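Local coordinates for protein leucine--tRNA ligase (Agrobacterium radiobacter, PDB 5AH5) that probably attaches L-leucine to tRNA(Leu) at the expense of ATP, as a class I aminoacyl-tRNA synthetase, and is associated with self-immunity to an antibiotic, at residues B[38-43]-B[75-80]; B[132-137]-B[490-495]; B[81-86]-B[173-178]. All blocks are in the same frame, centred on the assembly; numbering follows the deposited sequence.

Contact 1 (B[38-43]-B[75-80]); sequences MFPYTS and MGWDSF. With LSS (5'-O-(L-leucylsulfamoyl)adenosine), chain I.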
loop_
_atom_site.group_PDB
_atom_site.type_symbol
_atom_site.label_atom_id
_atom_site.label_comp_id
_atom_site.label_asym_id
_atom_site.label_seq_id
_atom_site.Cartn_x
_atom_site.Cartn_y
_atom_site.Cartn_z
ATOM N N MET B 38 -0.865 -4.383 5.020
ATOM C CA MET B 38 -2.183 -3.744 5.144
ATOM C C MET B 38 -3.122 -4.613 5.943
ATOM O O MET B 38 -3.479 -5.739 5.536
ATOM C CB MET B 38 -2.760 -3.355 3.792
ATOM C CG MET B 38 -2.053 -2.197 3.164
ATOM S SD MET B 38 -2.841 -1.859 1.590
ATOM C CE MET B 38 -1.655 -0.819 0.807
ATOM N N PHE B 39 -3.443 -4.124 7.158
ATOM C CA PHE B 39 -4.306 -4.883 8.110
ATOM C C PHE B 39 -5.706 -5.162 7.542
ATOM O O PHE B 39 -6.176 -4.420 6.721
ATOM C CB PHE B 39 -4.253 -4.280 9.538
ATOM C CG PHE B 39 -5.079 -3.012 9.791
ATOM C CD1 PHE B 39 -5.289 -2.037 8.828
ATOM C CD2 PHE B 39 -5.525 -2.735 11.090
ATOM C CE1 PHE B 39 -5.981 -0.894 9.136
ATOM C CE2 PHE B 39 -6.223 -1.579 11.379
ATOM C CZ PHE B 39 -6.427 -0.642 10.431
ATOM N N PRO B 40 -6.254 -6.334 7.788
ATOM C CA PRO B 40 -7.438 -6.735 7.107
ATOM C C PRO B 40 -8.783 -6.192 7.699
ATOM O O PRO B 40 -8.886 -5.991 8.897
ATOM C CB PRO B 40 -7.435 -8.217 7.282
ATOM C CG PRO B 40 -6.804 -8.438 8.552
ATOM C CD PRO B 40 -5.778 -7.360 8.686
ATOM N N TYR B 41 -9.798 -6.034 6.852
ATOM C CA TYR B 41 -11.182 -5.763 7.331
ATOM C C TYR B 41 -11.706 -6.991 8.023
ATOM O O TYR B 41 -11.566 -8.128 7.564
ATOM C CB TYR B 41 -12.128 -5.373 6.182
ATOM C CG TYR B 41 -11.821 -4.010 5.545
ATOM C CD1 TYR B 41 -11.846 -2.844 6.319
ATOM C CD2 TYR B 41 -11.515 -3.883 4.174
ATOM C CE1 TYR B 41 -11.628 -1.621 5.773
ATOM C CE2 TYR B 41 -11.270 -2.606 3.616
ATOM C CZ TYR B 41 -11.289 -1.507 4.422
ATOM O OH TYR B 41 -11.021 -0.239 3.947
ATOM N N THR B 42 -12.444 -6.785 9.087
ATOM C CA THR B 42 -13.036 -7.908 9.782
ATOM C C THR B 42 -14.406 -8.260 9.184
ATOM O O THR B 42 -15.437 -8.270 9.904
ATOM C CB THR B 42 -13.137 -7.584 11.295
ATOM O OG1 THR B 42 -13.852 -6.347 11.445
ATOM C CG2 THR B 42 -11.754 -7.428 11.838
ATOM N N SER B 43 -14.400 -8.648 7.902
ATOM C CA SER B 43 -15.603 -8.919 7.166
ATOM C C SER B 43 -15.822 -10.384 6.901
ATOM O O SER B 43 -16.739 -10.752 6.198
ATOM C CB SER B 43 -15.587 -8.150 5.885
ATOM O OG SER B 43 -14.436 -8.466 5.076
ATOM N N MET B 75 0.206 -6.795 13.936
ATOM C CA MET B 75 -1.024 -7.102 13.222
ATOM C C MET B 75 -2.212 -6.671 14.123
ATOM O O MET B 75 -2.181 -6.697 15.362
ATOM C CB MET B 75 -1.135 -8.613 12.878
ATOM C CG MET B 75 -2.482 -9.054 12.212
ATOM S SD MET B 75 -2.889 -8.112 10.757
ATOM C CE MET B 75 -1.459 -8.543 9.698
ATOM N N GLY B 76 -3.245 -6.244 13.465
ATOM C CA GLY B 76 -4.437 -5.784 14.157
ATOM C C GLY B 76 -5.541 -5.747 13.110
ATOM O O GLY B 76 -5.391 -6.307 12.010
ATOM N N TRP B 77 -6.636 -5.105 13.454
ATOM C CA TRP B 77 -7.945 -5.416 12.851
ATOM C C TRP B 77 -8.609 -4.135 12.409
ATOM O O TRP B 77 -8.852 -3.261 13.228
ATOM C CB TRP B 77 -8.769 -6.153 13.897
ATOM C CG TRP B 77 -7.959 -7.305 14.462
ATOM C CD1 TRP B 77 -7.419 -7.380 15.704
ATOM C CD2 TRP B 77 -7.451 -8.450 13.744
ATOM N NE1 TRP B 77 -6.767 -8.557 15.875
ATOM C CE2 TRP B 77 -6.741 -9.232 14.668
ATOM C CE3 TRP B 77 -7.557 -8.898 12.426
ATOM C CZ2 TRP B 77 -6.088 -10.412 14.306
ATOM C CZ3 TRP B 77 -6.928 -10.121 12.060
ATOM C CH2 TRP B 77 -6.199 -10.855 12.994
ATOM N N ASP B 78 -8.868 -4.012 11.108
ATOM C CA ASP B 78 -9.613 -2.873 10.529
ATOM C C ASP B 78 -11.129 -3.250 10.666
ATOM O O ASP B 78 -11.723 -3.825 9.779
ATOM C CB ASP B 78 -9.155 -2.663 9.101
ATOM C CG ASP B 78 -9.330 -1.248 8.590
ATOM O OD1 ASP B 78 -9.841 -0.386 9.314
ATOM O OD2 ASP B 78 -8.898 -0.981 7.419
ATOM N N SER B 79 -11.749 -2.890 11.809
ATOM C CA SER B 79 -12.944 -3.488 12.206
ATOM C C SER B 79 -14.190 -2.589 12.244
ATOM O O SER B 79 -15.213 -3.077 12.635
ATOM C CB SER B 79 -12.683 -4.238 13.532
ATOM O OG SER B 79 -11.925 -3.483 14.410
ATOM N N PHE B 80 -14.102 -1.312 11.853
ATOM C CA PHE B 80 -15.224 -0.410 11.773
ATOM C C PHE B 80 -15.589 -0.102 10.301
ATOM O O PHE B 80 -14.831 -0.401 9.349
ATOM C CB PHE B 80 -14.914 0.941 12.461
ATOM C CG PHE B 80 -15.413 1.078 13.936
ATOM C CD1 PHE B 80 -16.581 0.484 14.404
ATOM C CD2 PHE B 80 -14.731 1.922 14.803
ATOM C CE1 PHE B 80 -17.013 0.655 15.722
ATOM C CE2 PHE B 80 -15.188 2.141 16.095
ATOM C CZ PHE B 80 -16.311 1.509 16.567
HETATM C C1 LSS I . -8.066 -3.825 3.487
HETATM N N1 LSS I . -4.799 -11.334 -3.497
HETATM O O1 LSS I . -7.920 -3.645 2.298
HETATM S S1 LSS I . -8.555 -6.220 3.175
HETATM C C2 LSS I . -3.809 -10.601 -2.992
HETATM N N2 LSS I . -8.377 -4.996 4.012
HETATM O O2 LSS I . -4.641 -6.142 -1.041
HETATM N N3 LSS I . -3.973 -9.763 -1.945
HETATM O O3 LSS I . -3.169 -5.507 1.202
HETATM C C4 LSS I . -5.200 -9.673 -1.380
HETATM N N4 LSS I . -8.459 -2.935 5.788
HETATM O O4 LSS I . -4.931 -8.228 1.810
HETATM C C5 LSS I . -6.289 -10.347 -1.919
HETATM O O5 LSS I . -7.155 -6.545 2.481
HETATM C C6 LSS I . -6.081 -11.172 -3.011
HETATM N N6 LSS I . -7.130 -11.880 -3.503
HETATM C C7 LSS I . -6.232 -0.827 5.246
HETATM N N7 LSS I . -7.383 -10.021 -1.183
HETATM C C8 LSS I . -7.000 -9.119 -0.238
HETATM C C9 LSS I . -6.509 -2.103 4.447
HETATM N N9 LSS I . -5.658 -8.940 -0.353
HETATM C CA LSS I . -7.945 -2.656 4.421
HETATM C C10 LSS I . -6.909 0.358 4.540
HETATM C C11 LSS I . -4.677 -0.683 5.413
HETATM O O1A LSS I . -9.503 -6.209 2.051
HETATM C C21 LSS I . -4.816 -8.040 0.410
HETATM C C22 LSS I . -5.159 -6.611 0.171
HETATM C C23 LSS I . -4.554 -5.909 1.388
HETATM C C24 LSS I . -4.718 -6.982 2.444
HETATM C C25 LSS I . -5.996 -6.812 3.266
HETATM O O2A LSS I . -8.792 -7.401 3.978
HETATM O O HOH W 1 -9.999 1.327 6.528
#
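Asp78 meets Phe39, Pro40 and Tyr41 in the leucine pocket of the class I Rossmann catalytic domain, where the loops after the parallel strands 32-37 and 70-72 come together. CB of Asp78 sits over the centre of the Phe39 ring, 3.6 Å from the centroid, a CH-pi contact. CG is anti to the backbone N (chi1 -154°); the carboxylate it carries stacks on the same ring, the two planes 15° apart. OD1 lies 3.6 Å from CZ of Phe39. OD2 is 3.4 Å from CE1 of Phe39, passes beside CE1 of Tyr41 and takes a 2.6 Å hydrogen bond from N4, the leucyl amine of LSS; Phe39 O accepts a second from that nitrogen. N4 also lies above the centre of the Tyr41 ring, so the amine is gripped by a carboxylate, a carbonyl and an aromatic face, consistent with a positive charge on it. The backbones are pinned by a single bridge, Asp78 N to Pro40 O (3.0 Å) and Thr42 N to Asp78 O (3.1 Å). Pro40 to Ser43 begin the predicted HIGH region. At the tip of Asp78, water 1 donates to OD2 over 2.7 Å and hydrogen-bonds to Tyr41 OH.

Contact 2 (B[132-137]-B[490-495]); sequences LAQQKL and FVDSSW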
loop_
_atom_site.group_PDB
_atom_site.type_symbol
_atom_site.label_atom_id
_atom_site.label_comp_id
_atom_site.label_asym_id
_atom_site.label_seq_id
_atom_site.Cartn_x
_atom_site.Cartn_y
_atom_site.Cartn_z
ATOM N N LEU B 132 -11.017 6.136 21.889
ATOM C CA LEU B 132 -10.511 7.258 22.764
ATOM C C LEU B 132 -9.390 8.035 22.045
ATOM O O LEU B 132 -9.449 9.281 21.760
ATOM C CB LEU B 132 -10.001 6.654 24.132
ATOM C CG LEU B 132 -9.235 7.626 25.072
ATOM C CD1 LEU B 132 -10.026 8.903 25.366
ATOM C CD2 LEU B 132 -8.881 6.933 26.379
ATOM N N ALA B 133 -8.400 7.270 21.604
ATOM C CA ALA B 133 -7.317 7.889 20.824
ATOM C C ALA B 133 -7.775 8.642 19.610
ATOM O O ALA B 133 -7.382 9.801 19.391
ATOM C CB ALA B 133 -6.301 6.835 20.453
ATOM N N GLN B 134 -8.684 8.071 18.830
ATOM C CA GLN B 134 -9.075 8.752 17.608
ATOM C C GLN B 134 -9.908 9.966 17.872
ATOM O O GLN B 134 -9.822 10.960 17.148
ATOM C CB GLN B 134 -9.841 7.768 16.717
ATOM C CG GLN B 134 -10.107 8.275 15.311
ATOM C CD GLN B 134 -10.271 7.116 14.320
ATOM O OE1 GLN B 134 -9.308 6.405 14.031
ATOM N NE2 GLN B 134 -11.486 6.897 13.844
ATOM N N GLN B 135 -10.732 9.906 18.931
ATOM C CA GLN B 135 -11.573 11.048 19.306
ATOM C C GLN B 135 -10.693 12.181 19.759
ATOM O O GLN B 135 -10.922 13.326 19.374
ATOM C CB GLN B 135 -12.633 10.643 20.320
ATOM C CG GLN B 135 -13.708 9.757 19.683
ATOM C CD GLN B 135 -14.748 9.222 20.682
ATOM O OE1 GLN B 135 -14.525 9.127 21.898
ATOM N NE2 GLN B 135 -15.891 8.866 20.150
ATOM N N LYS B 136 -9.628 11.870 20.474
ATOM C CA LYS B 136 -8.662 12.935 20.830
ATOM C C LYS B 136 -8.021 13.529 19.660
ATOM O O LYS B 136 -7.926 14.776 19.554
ATOM C CB LYS B 136 -7.575 12.461 21.764
ATOM C CG LYS B 136 -8.078 12.057 23.116
ATOM C CD LYS B 136 -6.885 11.667 23.972
ATOM C CE LYS B 136 -7.314 11.167 25.312
ATOM N NZ LYS B 136 -6.201 11.307 26.285
ATOM N N LEU B 137 -7.587 12.667 18.730
ATOM C CA LEU B 137 -6.996 13.191 17.498
ATOM C C LEU B 137 -8.009 14.024 16.721
ATOM O O LEU B 137 -7.682 15.078 16.206
ATOM C CB LEU B 137 -6.475 12.059 16.608
ATOM C CG LEU B 137 -5.174 11.349 16.989
ATOM C CD1 LEU B 137 -4.816 10.477 15.790
ATOM C CD2 LEU B 137 -4.066 12.330 17.285
ATOM N N PHE B 490 -11.738 4.842 6.747
ATOM C CA PHE B 490 -10.442 5.346 6.329
ATOM C C PHE B 490 -9.822 6.387 7.253
ATOM O O PHE B 490 -8.595 6.649 7.177
ATOM C CB PHE B 490 -10.452 5.797 4.869
ATOM C CG PHE B 490 -10.631 4.653 3.921
ATOM C CD1 PHE B 490 -9.537 3.817 3.615
ATOM C CD2 PHE B 490 -11.853 4.404 3.314
ATOM C CE1 PHE B 490 -9.675 2.805 2.694
ATOM C CE2 PHE B 490 -12.015 3.345 2.436
ATOM C CZ PHE B 490 -10.914 2.531 2.135
ATOM N N VAL B 491 -10.610 6.893 8.197
ATOM C CA VAL B 491 -10.035 7.695 9.289
ATOM C C VAL B 491 -9.278 6.746 10.177
ATOM O O VAL B 491 -8.143 7.010 10.447
ATOM C CB VAL B 491 -11.090 8.534 10.120
ATOM C CG1 VAL B 491 -10.405 9.360 11.221
ATOM C CG2 VAL B 491 -11.799 9.506 9.192
ATOM N N ASP B 492 -9.870 5.614 10.578
ATOM C CA ASP B 492 -9.202 4.684 11.461
ATOM C C ASP B 492 -7.818 4.272 10.858
ATOM O O ASP B 492 -6.787 4.265 11.520
ATOM C CB ASP B 492 -9.981 3.402 11.634
ATOM C CG ASP B 492 -11.478 3.594 12.111
ATOM O OD1 ASP B 492 -12.048 4.710 12.135
ATOM O OD2 ASP B 492 -12.067 2.545 12.383
ATOM N N SER B 493 -7.854 3.876 9.605
ATOM C CA SER B 493 -6.727 3.282 8.974
ATOM C C SER B 493 -5.736 4.323 8.470
ATOM O O SER B 493 -4.739 3.937 7.947
ATOM C CB SER B 493 -7.219 2.332 7.855
ATOM O OG SER B 493 -7.979 2.987 6.867
ATOM N N SER B 494 -6.007 5.638 8.619
ATOM C CA SER B 494 -5.094 6.628 8.185
ATOM C C SER B 494 -3.869 6.837 9.097
ATOM O O SER B 494 -2.921 7.491 8.672
ATOM C CB SER B 494 -5.797 7.967 7.965
ATOM O OG SER B 494 -6.188 8.557 9.199
ATOM N N TRP B 495 -3.915 6.329 10.324
ATOM C CA TRP B 495 -2.884 6.529 11.328
ATOM C C TRP B 495 -2.630 5.287 12.197
ATOM O O TRP B 495 -1.821 5.327 13.104
ATOM C CB TRP B 495 -3.267 7.704 12.189
ATOM C CG TRP B 495 -4.374 7.391 13.193
ATOM C CD1 TRP B 495 -5.691 7.314 12.919
ATOM C CD2 TRP B 495 -4.243 7.064 14.586
ATOM N NE1 TRP B 495 -6.414 6.977 14.052
ATOM C CE2 TRP B 495 -5.544 6.813 15.086
ATOM C CE3 TRP B 495 -3.173 7.001 15.471
ATOM C CZ2 TRP B 495 -5.773 6.475 16.397
ATOM C CZ3 TRP B 495 -3.384 6.665 16.740
ATOM C CH2 TRP B 495 -4.700 6.426 17.228
#
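Gln134 joins Asp492 and Trp495 in a contact within the class I catalytic core, between helix 128-143 and the short helix 489-492 with the turn that follows it. The segments lie more than 350 residues apart in sequence. The turn held here carries Ser493, which lines the LSS pocket and touches the ligand.

Hydrogen bonding centres on one amide. Gln134 runs out extended, with CG anti to its backbone N (chi1 -170°), and divides the two ends of its carboxamide between two partners. OE1 accepts from Trp495 NE1 at 3.0 Å in a nearly straight bond (171°) that lies close to the indole plane. NE2 donates to Asp492 OD1 at 2.8 Å, again almost straight; the oxygen lies in the amide plane, while the nitrogen meets OD1 from above the carboxylate plane. The pair illustrates a general rule for buried amides: a donor to OE1 and an acceptor for NE2 fix the rotation of the group. CG1 of Val491 packs on NE2 and CD of the same amide. The other carboxylate oxygen, Asp492 OD2, has a weak bond from Thr125 OG1.

Apolar packing touches the indole at its rim, where CB of Ala133 abuts CH2, 3.6 Å away. Ile540 of helix 533-546 and Tyr130 also touch Trp495.

The CH-pi contact comes from Leu137, one turn of helix beyond Ala133. Leu137 and Trp495 reach toward each other tip to tip, and CD1 of the leucine stands over the six-membered ring of the indole, 3.8 Å from its centroid and 15° off the normal.

Contact 3 (B[81-86]-B[173-178]); sequences GLPAEN and KGWRSG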
loop_
_atom_site.group_PDB
_atom_site.type_symbol
_atom_site.label_atom_id
_atom_site.label_comp_id
_atom_site.label_asym_id
_atom_site.label_seq_id
_atom_site.Cartn_x
_atom_site.Cartn_y
_atom_site.Cartn_z
ATOM N N GLY B 81 -16.772 0.478 10.152
ATOM C CA GLY B 81 -17.282 0.948 8.906
ATOM C C GLY B 81 -17.874 -0.114 8.026
ATOM O O GLY B 81 -18.155 -1.220 8.436
ATOM N N LEU B 82 -17.988 0.234 6.762
ATOM C CA LEU B 82 -18.825 -0.488 5.856
ATOM C C LEU B 82 -18.536 -1.928 5.715
ATOM O O LEU B 82 -19.477 -2.707 5.723
ATOM C CB LEU B 82 -18.865 0.207 4.519
ATOM C CG LEU B 82 -19.401 1.605 4.546
ATOM C CD1 LEU B 82 -19.458 2.110 3.110
ATOM C CD2 LEU B 82 -20.804 1.636 5.160
ATOM N N PRO B 83 -17.222 -2.336 5.657
ATOM C CA PRO B 83 -17.007 -3.726 5.365
ATOM C C PRO B 83 -17.421 -4.707 6.408
ATOM O O PRO B 83 -18.091 -5.733 6.098
ATOM C CB PRO B 83 -15.489 -3.812 5.025
ATOM C CG PRO B 83 -15.156 -2.459 4.541
ATOM C CD PRO B 83 -16.017 -1.530 5.384
ATOM N N ALA B 84 -16.994 -4.474 7.646
ATOM C CA ALA B 84 -17.510 -5.282 8.744
ATOM C C ALA B 84 -19.047 -5.154 8.823
ATOM O O ALA B 84 -19.727 -6.140 9.053
ATOM C CB ALA B 84 -16.930 -4.821 10.088
ATOM N N GLU B 85 -19.539 -3.941 8.711
ATOM C CA GLU B 85 -20.973 -3.671 9.043
ATOM C C GLU B 85 -21.913 -4.406 8.034
ATOM O O GLU B 85 -22.875 -5.106 8.437
ATOM C CB GLU B 85 -21.276 -2.177 9.124
ATOM C CG GLU B 85 -22.730 -1.996 9.703
ATOM C CD GLU B 85 -23.174 -0.589 9.869
ATOM O OE1 GLU B 85 -22.683 0.279 9.174
ATOM O OE2 GLU B 85 -24.053 -0.328 10.743
ATOM N N ASN B 86 -21.600 -4.273 6.736
ATOM C CA ASN B 86 -22.350 -4.974 5.646
ATOM C C ASN B 86 -22.199 -6.456 5.803
ATOM O O ASN B 86 -23.150 -7.212 5.629
ATOM C CB ASN B 86 -21.890 -4.474 4.247
ATOM C CG ASN B 86 -22.293 -3.044 4.020
ATOM O OD1 ASN B 86 -23.235 -2.570 4.650
ATOM N ND2 ASN B 86 -21.606 -2.349 3.168
ATOM N N LYS B 173 -19.773 4.873 -9.104
ATOM C CA LYS B 173 -20.446 3.960 -8.217
ATOM C C LYS B 173 -19.844 3.955 -6.824
ATOM O O LYS B 173 -18.712 4.353 -6.601
ATOM C CB LYS B 173 -20.430 2.546 -8.788
ATOM C CG LYS B 173 -21.237 2.425 -10.080
ATOM C CD LYS B 173 -20.869 1.153 -10.830
ATOM C CE LYS B 173 -21.177 1.239 -12.325
ATOM N NZ LYS B 173 -20.156 0.464 -13.097
ATOM N N GLY B 174 -20.651 3.530 -5.874
ATOM C CA GLY B 174 -20.212 3.441 -4.495
ATOM C C GLY B 174 -19.224 2.297 -4.301
ATOM O O GLY B 174 -19.425 1.200 -4.830
ATOM N N TRP B 175 -18.176 2.600 -3.535
ATOM C CA TRP B 175 -17.087 1.684 -3.203
ATOM C C TRP B 175 -17.500 0.235 -2.921
ATOM O O TRP B 175 -16.875 -0.743 -3.378
ATOM C CB TRP B 175 -16.395 2.311 -1.955
ATOM C CG TRP B 175 -15.324 1.558 -1.370
ATOM C CD1 TRP B 175 -14.282 0.939 -2.036
ATOM C CD2 TRP B 175 -15.105 1.340 0.020
ATOM N NE1 TRP B 175 -13.447 0.330 -1.128
ATOM C CE2 TRP B 175 -13.920 0.566 0.140
ATOM C CE3 TRP B 175 -15.774 1.737 1.177
ATOM C CZ2 TRP B 175 -13.420 0.166 1.369
ATOM C CZ3 TRP B 175 -15.286 1.345 2.393
ATOM C CH2 TRP B 175 -14.119 0.570 2.492
ATOM N N ARG B 176 -18.545 0.073 -2.135
ATOM C CA ARG B 176 -18.967 -1.256 -1.742
ATOM C C ARG B 176 -20.279 -1.677 -2.438
ATOM O O ARG B 176 -20.483 -2.852 -2.655
ATOM C CB ARG B 176 -19.187 -1.338 -0.218
ATOM C CG ARG B 176 -18.008 -0.919 0.638
ATOM C CD ARG B 176 -16.811 -1.837 0.480
ATOM N NE ARG B 176 -17.054 -3.194 0.981
ATOM C CZ ARG B 176 -16.077 -4.064 1.227
ATOM N NH1 ARG B 176 -14.795 -3.728 0.982
ATOM N NH2 ARG B 176 -16.355 -5.288 1.696
ATOM N N SER B 177 -21.196 -0.742 -2.663
ATOM C CA SER B 177 -22.519 -1.105 -3.175
ATOM C C SER B 177 -22.500 -1.421 -4.692
ATOM O O SER B 177 -23.247 -2.275 -5.160
ATOM C CB SER B 177 -23.459 0.051 -2.948
ATOM O OG SER B 177 -23.017 1.205 -3.616
ATOM N N GLY B 178 -21.645 -0.701 -5.414
ATOM C CA GLY B 178 -21.639 -0.747 -6.858
ATOM C C GLY B 178 -22.851 0.004 -7.425
ATOM O O GLY B 178 -23.100 -0.108 -8.608
HETATM O O HOH W 2 -18.701 -6.249 3.554
HETATM O O HOH W 3 -19.636 -4.237 1.941
#
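Leu82, in the first turn of helix 82-91, slides past Arg176 in the opposite direction, its CB 4.1 Å from CG of the arginine, while its CD1 approaches CE3 of Trp175. Pro83 comes next and covers the most surface of the residues on helix 82-91. Its CG and CB lie over one face of the Arg176 guanidinium, CG 3.8 Å from CZ, and CG also reaches CH2 of Trp175 at 3.8 Å. In the arginine, the bend at chi2 (-65°) puts CD over the Trp175 ring, and the guanidinium lies against the proline. No direct hydrogen bond spans the two segments; water does that work. Water 2 donates to Pro83 O (2.7 Å) and accepts from Arg176 NH2. One turn further on, Asn86 ND2 gives a hydrogen bond to water 3, which also accepts from Arg176 NE at 2.9 Å and lies in the guanidinium plane. Glu160 accepts from Asn86 ND2, and Arg421 NH1 donates to Asn86 OD1. Trp175 meets the ring of Phe490 on helix 489-492. This solvent-bridged packing of the helix 82-91 N-terminus on the turn after strand 173-174 belongs to the class I synthetase catalytic region, beside the aminoacyl-adenylate pocket.

How the contacts relate
Contact 1 holds the leucyl end of LSS, and the other two contacts pack around it, each with its centre 14 Å from that of contact 1. Contact 2 adjoins through Ser493, a pocket residue whose CB lies 3.7 Å from Asp78 OD2, and through Asp492, whose OD2 is 3.3 Å from Phe80 CB. Contact 3 continues the chain directly from 75-80 into helix 82-91. All three converge at one aromatic cluster: Tyr41 OH is 3.3 Å from Phe490 CZ and 3.5 Å from Trp175 CH2, and Phe490 CE2 is 3.5 Å from the same Trp175 CH2. The side chain of Arg176 is about 6 Å from the bound LSS.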